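Lmo0547 protein (Listeria monocytogenes, PDB 4R9N) is a putative SorC-family transcriptional regulator whose putative sugar-binding domain may bind a carbohydrate effector to control DNA binding. Local coordinates at residues V23-M28 with I245-A250; V150-P155 with V218-N223; L78-L83 with K105-H110. All blocks are in the same frame, centred on the assembly; numbering follows the deposited sequence.

Overall arrangement
The three contacts sample one seven-stranded parallel sheet, at its two edges and near its middle. Interaction 2 is the core contact, its centre about 5 Å from the centre of the chain, and joins inner strands 147-151 and 217-221 by nearly straight backbone hydrogen bonds and aliphatic side chains. Interaction 1 ties edge strand 19-23 to strand 242-246 and is only partly buried; beyond the end of the strand pairing it turns polar, with hydroxyl, carboxylate and guanidinium groups. Interaction 3, at the other edge, sets buried sulfur, selenium and methyl groups beside an exposed histidine. Interactions 1 and 2 touch through Thr246 and Asn223, whereas the centres of interactions 1 and 3 are 30 Å apart.

Interaction 1: V23-M28 with I245-A250; sequences VATHDM and ITDRMA
Val23 closes edge strand 19-23 of the parallel Rossmann-like sheet and pairs with Thr246 on strand 242-246 in a parallel bridge that continues the pairing of Ile245 with Ile21. Two backbone hydrogen bonds define it: Val23 N donates to Ile245 O in the plane of that carbonyl (2.9 Å), and Asp247 N donates to Val23 O from 28° above the carbonyl plane. The second bond belongs to the turn from strand into helix 247-253, for which Thr246 is the N-cap; its OG1 accepts from Met249 N. Ala24 directs its methyl away from the other segment, yet its CA passes 3.4 Å from Asp247 OD2.

Thr25 shares the main side-chain contact with Asp247 and Arg248. Its OG1 stands in the crowded position between backbone N and carbonyl carbon (chi1 53°), from which it donates to Asp247 OD1 over 2.8 Å, and OD1 accepts through its syn lone pair. Thr25 N adds a weak hydrogen bond to the same oxygen, so hydroxyl and amide converge on OD1. This leaves CG2 of Thr25 to meet CG2 of Thr246 at 3.8 Å, crossing it obliquely.

After His26 and Asp27 the loop swings back, and Met28, a selenomethionine, presents its carbonyl to Arg248. The arginine, bent at chi2 and chi3, lays one guanidinium face under Thr25 OG1, which stands 4.0 Å above its centre. Helix 30-49 flanks this end, with Ala33 against Arg248 and Phe36 against Met28. At the guanidinium edge, Arg248 NH1 donates to Met28 O at 2.7 Å, while NH2 adds a weak bond to that oxygen.

Interaction 2: V150-P155 with V218-N223; sequences VGVSSP and VVALAN
Methyl groups of Val150, Val218 and Ala220 meet on one face of the sheet, and Val152 adds a further methyl from farther along the chain. Val150 bridges Ala220 in parallel register, and its CG2 stands in the crowded position between backbone N and carbonyl carbon (chi1 -59°). That rotation aims the methyl across to the neighbouring strand, where it meets Val218 CG1 at 4.0 Å with the valines crossing obliquely. The same Val150 CG2 lies 4.1 Å from Ala220 CB. Val152 turns CG1 anti to its backbone N, leaving CG2 to approach the Ala220 methyl. Ala220 CB is therefore touched by methyls of two valines.

The backbone holds these groups in register. Val150 N donates a hydrogen bond to Val219 O over 2.8 Å, and Leu221 N donates to Val150 O over 3.0 Å; both donor nitrogens lie nearly on the C=O axis of their acceptor, with N-H...O angles of 163° and 164°. Ala220 CA adds a CA-H...O contact to Val150 O at 3.2 Å. Beyond this the strands diverge: Val152 N is 3.9 Å from Leu221 O, and one water spans the gap, accepting from Val152 N and donating to Leu221 O at 2.7 Å.

This pairing of adjacent parallel strands belongs to the Rossmann-like sheet of the putative sugar-binding domain. Leu212 of helix 209-213 packs on Val150 and Val218, and Ile184 of strand 180-184 on Val150 and Val152. Leu221 points to the other face, against Leu45 of helix 30-49, while strand 242-246 borders strand 217-221 on its far side from strand 147-151.

Interaction 3: L78-L83 with K105-H110; sequences LTIIPL and KKMKCH
This is an edge-strand pairing backed by a hydrophobic cluster, formed where the chain leaves helix 96-107 and enters strand 110-111, the outermost strand at one edge of the parallel sheet. Thr79 and His110 make the bridge. His110 N donates a hydrogen bond to Leu78 O nearly along the C=O axis at 2.9 Å, while Ile80 N reaches His110 O at 3.0 Å from 38° above the carbonyl plane. Strand 79-82, helix 96-107 and strand 110-111 together form a beta-alpha-beta crossover, the repeating unit of Rossmann-like folds. Lys108 permits the turn out of the helix with its positive phi (47°).

On the face of the pairing opposite the Thr79 and His110 side chains, selenomethionine Met107 bends at chi3 (-96°), so that its SE lies 3.6 Å from Leu78 CD2 and its CE 3.7 Å from Ile80 CD1. The Ile80 and Met107 side chains cross at about a right angle. Cys109 SG, in the crowded position between backbone N and carbonyl carbon, meets the same Ile80 CD1 at 3.6 Å. Ile49 of helix 30-49 touches both Leu78 and Met107. On the bridge's other face, exposed His110 brings its CB to 3.6 Å from Thr79 OG1.

Interaction 1: V23-M28 with I245-A250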
loop_
_atom_site.group_PDB
_atom_site.type_symbol
_atom_site.label_atom_id
_atom_site.label_comp_id
_atom_site.label_asym_id
_atom_site.label_seq_id
_atom_site.Cartn_x
_atom_site.Cartn_y
_atom_site.Cartn_z
ATOM N N VAL A 23 -6.204 -9.182 13.721
ATOM C CA VAL A 23 -7.141 -10.197 13.300
ATOM C C VAL A 23 -6.713 -11.517 13.907
ATOM O O VAL A 23 -5.576 -11.901 13.767
ATOM C CB VAL A 23 -7.147 -10.237 11.736
ATOM C CG1 VAL A 23 -7.777 -11.489 11.224
ATOM C CG2 VAL A 23 -7.858 -8.991 11.197
ATOM N N ALA A 24 -7.623 -12.207 14.584
ATOM C CA ALA A 24 -7.300 -13.451 15.254
ATOM C C ALA A 24 -7.302 -14.584 14.271
ATOM O O ALA A 24 -8.295 -14.837 13.639
ATOM C CB ALA A 24 -8.288 -13.743 16.386
ATOM N N THR A 25 -6.174 -15.257 14.138
ATOM C CA THR A 25 -6.081 -16.400 13.274
ATOM C C THR A 25 -6.242 -17.609 14.181
ATOM O O THR A 25 -5.672 -17.664 15.281
ATOM C CB THR A 25 -4.715 -16.485 12.591
ATOM O OG1 THR A 25 -3.691 -16.421 13.577
ATOM C CG2 THR A 25 -4.504 -15.333 11.595
ATOM N N HIS A 26 -7.043 -18.570 13.772
ATOM C CA HIS A 26 -7.177 -19.740 14.612
ATOM C C HIS A 26 -6.021 -20.630 14.165
ATOM O O HIS A 26 -4.903 -20.523 14.693
ATOM C CB HIS A 26 -8.604 -20.347 14.543
ATOM C CG HIS A 26 -8.710 -21.717 15.149
ATOM N ND1 HIS A 26 -9.569 -22.685 14.666
ATOM C CD2 HIS A 26 -8.025 -22.297 16.166
ATOM C CE1 HIS A 26 -9.414 -23.796 15.364
ATOM N NE2 HIS A 26 -8.482 -23.589 16.278
ATOM N N ASP A 27 -6.238 -21.451 13.160
ATOM C CA ASP A 27 -5.247 -22.472 12.821
ATOM C C ASP A 27 -5.194 -22.362 11.334
ATOM O O ASP A 27 -5.783 -23.171 10.638
ATOM C CB ASP A 27 -5.711 -23.884 13.260
ATOM C CG ASP A 27 -5.224 -24.292 14.690
ATOM O OD1 ASP A 27 -4.007 -24.284 15.006
ATOM O OD2 ASP A 27 -6.080 -24.700 15.512
HETATM N N MSE A 28 -4.532 -21.312 10.869
HETATM C CA MSE A 28 -4.385 -21.001 9.452
HETATM C C MSE A 28 -2.982 -20.929 8.976
HETATM O O MSE A 28 -2.099 -20.397 9.656
HETATM C CB MSE A 28 -4.993 -19.590 9.330
HETATM C CG MSE A 28 -6.498 -19.582 9.533
HETATM SE SE MSE A 28 -7.136 -17.661 9.528
HETATM C CE MSE A 28 -8.955 -18.058 9.059
ATOM N N ILE A 245 -3.323 -6.157 10.568
ATOM C CA ILE A 245 -2.447 -7.317 10.576
ATOM C C ILE A 245 -2.995 -8.441 11.421
ATOM O O ILE A 245 -3.943 -8.250 12.190
ATOM C CB ILE A 245 -1.011 -7.013 11.044
ATOM C CG1 ILE A 245 -1.005 -6.520 12.478
ATOM C CG2 ILE A 245 -0.305 -6.036 10.080
ATOM C CD1 ILE A 245 0.430 -6.411 13.021
ATOM N N THR A 246 -2.375 -9.598 11.280
ATOM C CA THR A 246 -2.771 -10.781 11.989
ATOM C C THR A 246 -2.177 -10.736 13.387
ATOM O O THR A 246 -1.221 -10.020 13.663
ATOM C CB THR A 246 -2.277 -12.088 11.332
ATOM O OG1 THR A 246 -0.869 -12.109 11.252
ATOM C CG2 THR A 246 -2.894 -12.318 9.969
ATOM N N ASP A 247 -2.723 -11.522 14.269
ATOM C CA ASP A 247 -2.128 -11.601 15.626
ATOM C C ASP A 247 -0.762 -12.250 15.637
ATOM O O ASP A 247 0.100 -11.894 16.460
ATOM C CB ASP A 247 -3.092 -12.285 16.633
ATOM C CG ASP A 247 -3.570 -13.615 16.181
ATOM O OD1 ASP A 247 -3.149 -14.107 15.085
ATOM O OD2 ASP A 247 -4.404 -14.191 16.963
ATOM N N ARG A 248 -0.549 -13.194 14.723
ATOM C CA ARG A 248 0.779 -13.806 14.528
ATOM C C ARG A 248 1.848 -12.756 14.136
ATOM O O ARG A 248 2.958 -12.746 14.683
ATOM C CB ARG A 248 0.672 -14.902 13.471
ATOM C CG ARG A 248 1.682 -16.039 13.563
ATOM C CD ARG A 248 1.031 -17.368 13.182
ATOM N NE ARG A 248 0.228 -17.266 11.959
ATOM C CZ ARG A 248 -0.700 -18.143 11.568
ATOM N NH1 ARG A 248 -1.353 -17.938 10.439
ATOM N NH2 ARG A 248 -0.960 -19.220 12.270
HETATM N N MSE A 249 1.503 -11.863 13.197
HETATM C CA MSE A 249 2.403 -10.802 12.790
HETATM C C MSE A 249 2.567 -9.834 13.929
HETATM O O MSE A 249 3.655 -9.341 14.145
HETATM C CB MSE A 249 1.840 -10.012 11.613
HETATM C CG MSE A 249 2.681 -8.809 11.230
HETATM SE SE MSE A 249 4.391 -9.333 10.363
HETATM C CE MSE A 249 3.576 -10.870 9.466
ATOM N N ALA A 250 1.484 -9.510 14.628
ATOM C CA ALA A 250 1.592 -8.593 15.763
ATOM C C ALA A 250 2.585 -9.106 16.841
ATOM O O ALA A 250 3.398 -8.327 17.365
ATOM C CB ALA A 250 0.245 -8.326 16.345
#

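Interaction 2: V150-P155 with V218-N223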
loop_
_atom_site.group_PDB
_atom_site.type_symbol
_atom_site.label_atom_id
_atom_site.label_comp_id
_atom_site.label_asym_id
_atom_site.label_seq_id
_atom_site.Cartn_x
_atom_site.Cartn_y
_atom_site.Cartn_z
ATOM N N VAL A 150 -2.444 1.083 1.398
ATOM C CA VAL A 150 -1.212 0.608 0.752
ATOM C C VAL A 150 -0.865 -0.784 1.313
ATOM O O VAL A 150 -1.301 -1.168 2.416
ATOM C CB VAL A 150 -0.018 1.579 0.947
ATOM C CG1 VAL A 150 -0.318 2.934 0.401
ATOM C CG2 VAL A 150 0.366 1.644 2.415
ATOM N N GLY A 151 -0.090 -1.532 0.527
ATOM C CA GLY A 151 0.610 -2.742 1.013
ATOM C C GLY A 151 2.052 -2.411 1.398
ATOM O O GLY A 151 2.617 -1.406 0.993
ATOM N N VAL A 152 2.708 -3.307 2.112
ATOM C CA VAL A 152 4.119 -3.121 2.399
ATOM C C VAL A 152 4.796 -4.401 1.892
ATOM O O VAL A 152 4.323 -5.515 2.152
ATOM C CB VAL A 152 4.435 -2.934 3.899
ATOM C CG1 VAL A 152 5.940 -2.707 4.102
ATOM C CG2 VAL A 152 3.644 -1.800 4.476
ATOM N N SER A 153 5.871 -4.275 1.136
ATOM C CA SER A 153 6.502 -5.484 0.626
ATOM C C SER A 153 8.006 -5.444 0.791
ATOM O O SER A 153 8.570 -4.454 1.216
ATOM C CB SER A 153 6.110 -5.687 -0.840
ATOM O OG SER A 153 6.586 -6.969 -1.261
ATOM N N SER A 154 8.638 -6.572 0.507
ATOM C CA SER A 154 10.080 -6.696 0.591
ATOM C C SER A 154 10.432 -7.156 -0.795
ATOM O O SER A 154 9.810 -8.096 -1.270
ATOM C CB SER A 154 10.471 -7.749 1.627
ATOM O OG SER A 154 11.836 -8.109 1.486
ATOM N N PRO A 155 11.433 -6.528 -1.442
ATOM C CA PRO A 155 11.790 -6.952 -2.771
ATOM C C PRO A 155 12.554 -8.274 -2.827
ATOM O O PRO A 155 12.887 -8.672 -3.903
ATOM C CB PRO A 155 12.732 -5.848 -3.244
ATOM C CG PRO A 155 13.428 -5.406 -2.003
ATOM C CD PRO A 155 12.325 -5.454 -0.966
ATOM N N VAL A 218 -3.027 6.998 6.490
ATOM C CA VAL A 218 -2.500 5.979 5.582
ATOM C C VAL A 218 -2.690 4.633 6.312
ATOM O O VAL A 218 -2.206 4.443 7.449
ATOM C CB VAL A 218 -1.007 6.182 5.280
ATOM C CG1 VAL A 218 -0.436 4.969 4.538
ATOM C CG2 VAL A 218 -0.808 7.462 4.511
ATOM N N VAL A 219 -3.418 3.728 5.653
ATOM C CA VAL A 219 -3.670 2.424 6.163
ATOM C C VAL A 219 -2.818 1.408 5.443
ATOM O O VAL A 219 -2.799 1.416 4.205
ATOM C CB VAL A 219 -5.122 2.038 5.893
ATOM C CG1 VAL A 219 -5.371 0.659 6.474
ATOM C CG2 VAL A 219 -6.037 3.071 6.497
ATOM N N ALA A 220 -2.090 0.587 6.179
ATOM C CA ALA A 220 -1.321 -0.480 5.585
ATOM C C ALA A 220 -1.850 -1.842 5.980
ATOM O O ALA A 220 -2.250 -2.124 7.189
ATOM C CB ALA A 220 0.135 -0.340 5.960
ATOM N N LEU A 221 -1.894 -2.692 4.972
ATOM C CA LEU A 221 -2.284 -4.097 5.104
ATOM C C LEU A 221 -1.047 -4.941 4.872
ATOM O O LEU A 221 -0.450 -4.802 3.813
ATOM C CB LEU A 221 -3.258 -4.417 3.968
ATOM C CG LEU A 221 -4.741 -4.110 4.051
ATOM C CD1 LEU A 221 -5.066 -2.825 4.749
ATOM C CD2 LEU A 221 -5.385 -4.149 2.666
ATOM N N ALA A 222 -0.648 -5.824 5.789
ATOM C CA ALA A 222 0.538 -6.656 5.525
ATOM C C ALA A 222 0.380 -8.037 6.120
ATOM O O ALA A 222 -0.201 -8.200 7.181
ATOM C CB ALA A 222 1.793 -6.018 6.094
ATOM N N ASN A 223 0.981 -9.029 5.473
ATOM C CA ASN A 223 1.022 -10.356 6.075
ATOM C C ASN A 223 2.315 -11.058 5.730
ATOM O O ASN A 223 2.883 -10.824 4.640
ATOM C CB ASN A 223 -0.139 -11.201 5.569
ATOM C CG ASN A 223 -0.297 -12.512 6.345
ATOM O OD1 ASN A 223 -0.295 -12.542 7.588
ATOM N ND2 ASN A 223 -0.408 -13.603 5.611
HETATM O O HOH W 1 1.081 -6.020 1.908
#

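Interaction 3: L78-L83 with K105-H110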
loop_
_atom_site.group_PDB
_atom_site.type_symbol
_atom_site.label_atom_id
_atom_site.label_comp_id
_atom_site.label_asym_id
_atom_site.label_seq_id
_atom_site.Cartn_x
_atom_site.Cartn_y
_atom_site.Cartn_z
ATOM N N LEU A 78 -17.985 9.491 -3.221
ATOM C CA LEU A 78 -16.575 9.225 -3.058
ATOM C C LEU A 78 -15.837 9.402 -4.373
ATOM O O LEU A 78 -16.408 9.104 -5.412
ATOM C CB LEU A 78 -16.384 7.771 -2.582
ATOM C CG LEU A 78 -14.938 7.320 -2.258
ATOM C CD1 LEU A 78 -14.332 8.060 -1.092
ATOM C CD2 LEU A 78 -14.915 5.844 -1.874
ATOM N N THR A 79 -14.597 9.874 -4.356
ATOM C CA THR A 79 -13.700 9.729 -5.512
ATOM C C THR A 79 -12.503 8.876 -5.130
ATOM O O THR A 79 -11.847 9.165 -4.140
ATOM C CB THR A 79 -13.243 11.108 -6.015
ATOM O OG1 THR A 79 -14.426 11.841 -6.352
ATOM C CG2 THR A 79 -12.382 11.022 -7.249
ATOM N N ILE A 80 -12.270 7.812 -5.899
ATOM C CA ILE A 80 -11.130 6.875 -5.708
ATOM C C ILE A 80 -10.045 7.186 -6.737
ATOM O O ILE A 80 -10.354 7.325 -7.948
ATOM C CB ILE A 80 -11.610 5.420 -5.897
ATOM C CG1 ILE A 80 -12.786 5.152 -5.001
ATOM C CG2 ILE A 80 -10.493 4.418 -5.554
ATOM C CD1 ILE A 80 -13.372 3.775 -5.258
ATOM N N ILE A 81 -8.812 7.295 -6.257
ATOM C CA ILE A 81 -7.665 7.730 -7.048
ATOM C C ILE A 81 -6.541 6.681 -6.945
ATOM O O ILE A 81 -6.081 6.356 -5.841
ATOM C CB ILE A 81 -7.056 9.032 -6.496
ATOM C CG1 ILE A 81 -8.125 10.084 -6.213
ATOM C CG2 ILE A 81 -5.928 9.554 -7.394
ATOM C CD1 ILE A 81 -8.678 10.710 -7.444
ATOM N N PRO A 82 -6.027 6.217 -8.095
ATOM C CA PRO A 82 -4.875 5.289 -8.059
ATOM C C PRO A 82 -3.622 6.085 -7.726
ATOM O O PRO A 82 -3.477 7.262 -8.190
ATOM C CB PRO A 82 -4.838 4.720 -9.514
ATOM C CG PRO A 82 -5.532 5.699 -10.308
ATOM C CD PRO A 82 -6.558 6.386 -9.448
ATOM N N LEU A 83 -2.772 5.516 -6.884
ATOM C CA LEU A 83 -1.605 6.224 -6.409
ATOM C C LEU A 83 -0.343 5.818 -7.217
ATOM O O LEU A 83 0.754 6.269 -6.888
ATOM C CB LEU A 83 -1.383 5.969 -4.953
ATOM C CG LEU A 83 -2.503 6.485 -4.076
ATOM C CD1 LEU A 83 -2.264 6.102 -2.630
ATOM C CD2 LEU A 83 -2.736 7.948 -4.220
ATOM N N LYS A 105 -17.080 0.419 -8.959
ATOM C CA LYS A 105 -18.306 -0.331 -9.331
ATOM C C LYS A 105 -19.087 -0.798 -8.078
ATOM O O LYS A 105 -20.355 -0.743 -8.053
ATOM C CB LYS A 105 -17.949 -1.564 -10.138
ATOM C CG LYS A 105 -17.553 -1.328 -11.564
ATOM C CD LYS A 105 -16.874 -2.588 -12.083
ATOM C CE LYS A 105 -17.820 -3.547 -12.785
ATOM N NZ LYS A 105 -17.663 -3.450 -14.259
ATOM N N LYS A 106 -18.354 -1.253 -7.051
ATOM C CA LYS A 106 -18.982 -1.663 -5.767
ATOM C C LYS A 106 -19.658 -0.498 -5.015
ATOM O O LYS A 106 -20.701 -0.714 -4.365
ATOM C CB LYS A 106 -18.004 -2.423 -4.853
ATOM C CG LYS A 106 -17.635 -3.821 -5.373
ATOM C CD LYS A 106 -16.700 -4.592 -4.494
ATOM C CE LYS A 106 -16.498 -6.005 -5.033
ATOM N NZ LYS A 106 -15.837 -6.872 -4.075
HETATM N N MSE A 107 -19.095 0.705 -5.056
HETATM C CA MSE A 107 -19.642 1.877 -4.316
HETATM C C MSE A 107 -20.453 2.824 -5.160
HETATM O O MSE A 107 -20.921 3.887 -4.673
HETATM C CB MSE A 107 -18.518 2.623 -3.586
HETATM C CG MSE A 107 -17.930 1.751 -2.538
HETATM SE SE MSE A 107 -16.654 2.734 -1.407
HETATM C CE MSE A 107 -15.075 2.162 -2.398
ATOM N N LYS A 108 -20.559 2.507 -6.446
ATOM C CA LYS A 108 -21.196 3.356 -7.459
ATOM C C LYS A 108 -20.742 4.799 -7.397
ATOM O O LYS A 108 -21.545 5.734 -7.440
ATOM C CB LYS A 108 -22.726 3.265 -7.313
ATOM C CG LYS A 108 -23.269 1.877 -7.507
ATOM C CD LYS A 108 -24.795 1.895 -7.421
ATOM C CE LYS A 108 -25.401 0.524 -7.701
ATOM N NZ LYS A 108 -25.027 0.045 -9.065
ATOM N N CYS A 109 -19.431 4.990 -7.313
ATOM C CA CYS A 109 -18.841 6.317 -7.010
ATOM C C CYS A 109 -17.999 6.853 -8.175
ATOM O O CYS A 109 -18.166 6.400 -9.310
ATOM C CB CYS A 109 -18.080 6.204 -5.671
ATOM S SG CYS A 109 -16.589 5.211 -5.761
ATOM N N HIS A 110 -17.171 7.851 -7.941
ATOM C CA HIS A 110 -16.293 8.398 -8.981
ATOM C C HIS A 110 -14.888 7.760 -8.858
ATOM O O HIS A 110 -14.482 7.270 -7.788
ATOM C CB HIS A 110 -16.195 9.899 -8.851
ATOM C CG HIS A 110 -17.524 10.573 -8.686
ATOM N ND1 HIS A 110 -18.412 10.735 -9.733
ATOM C CD2 HIS A 110 -18.113 11.111 -7.592
ATOM C CE1 HIS A 110 -19.497 11.349 -9.286
ATOM N NE2 HIS A 110 -19.341 11.588 -7.994
#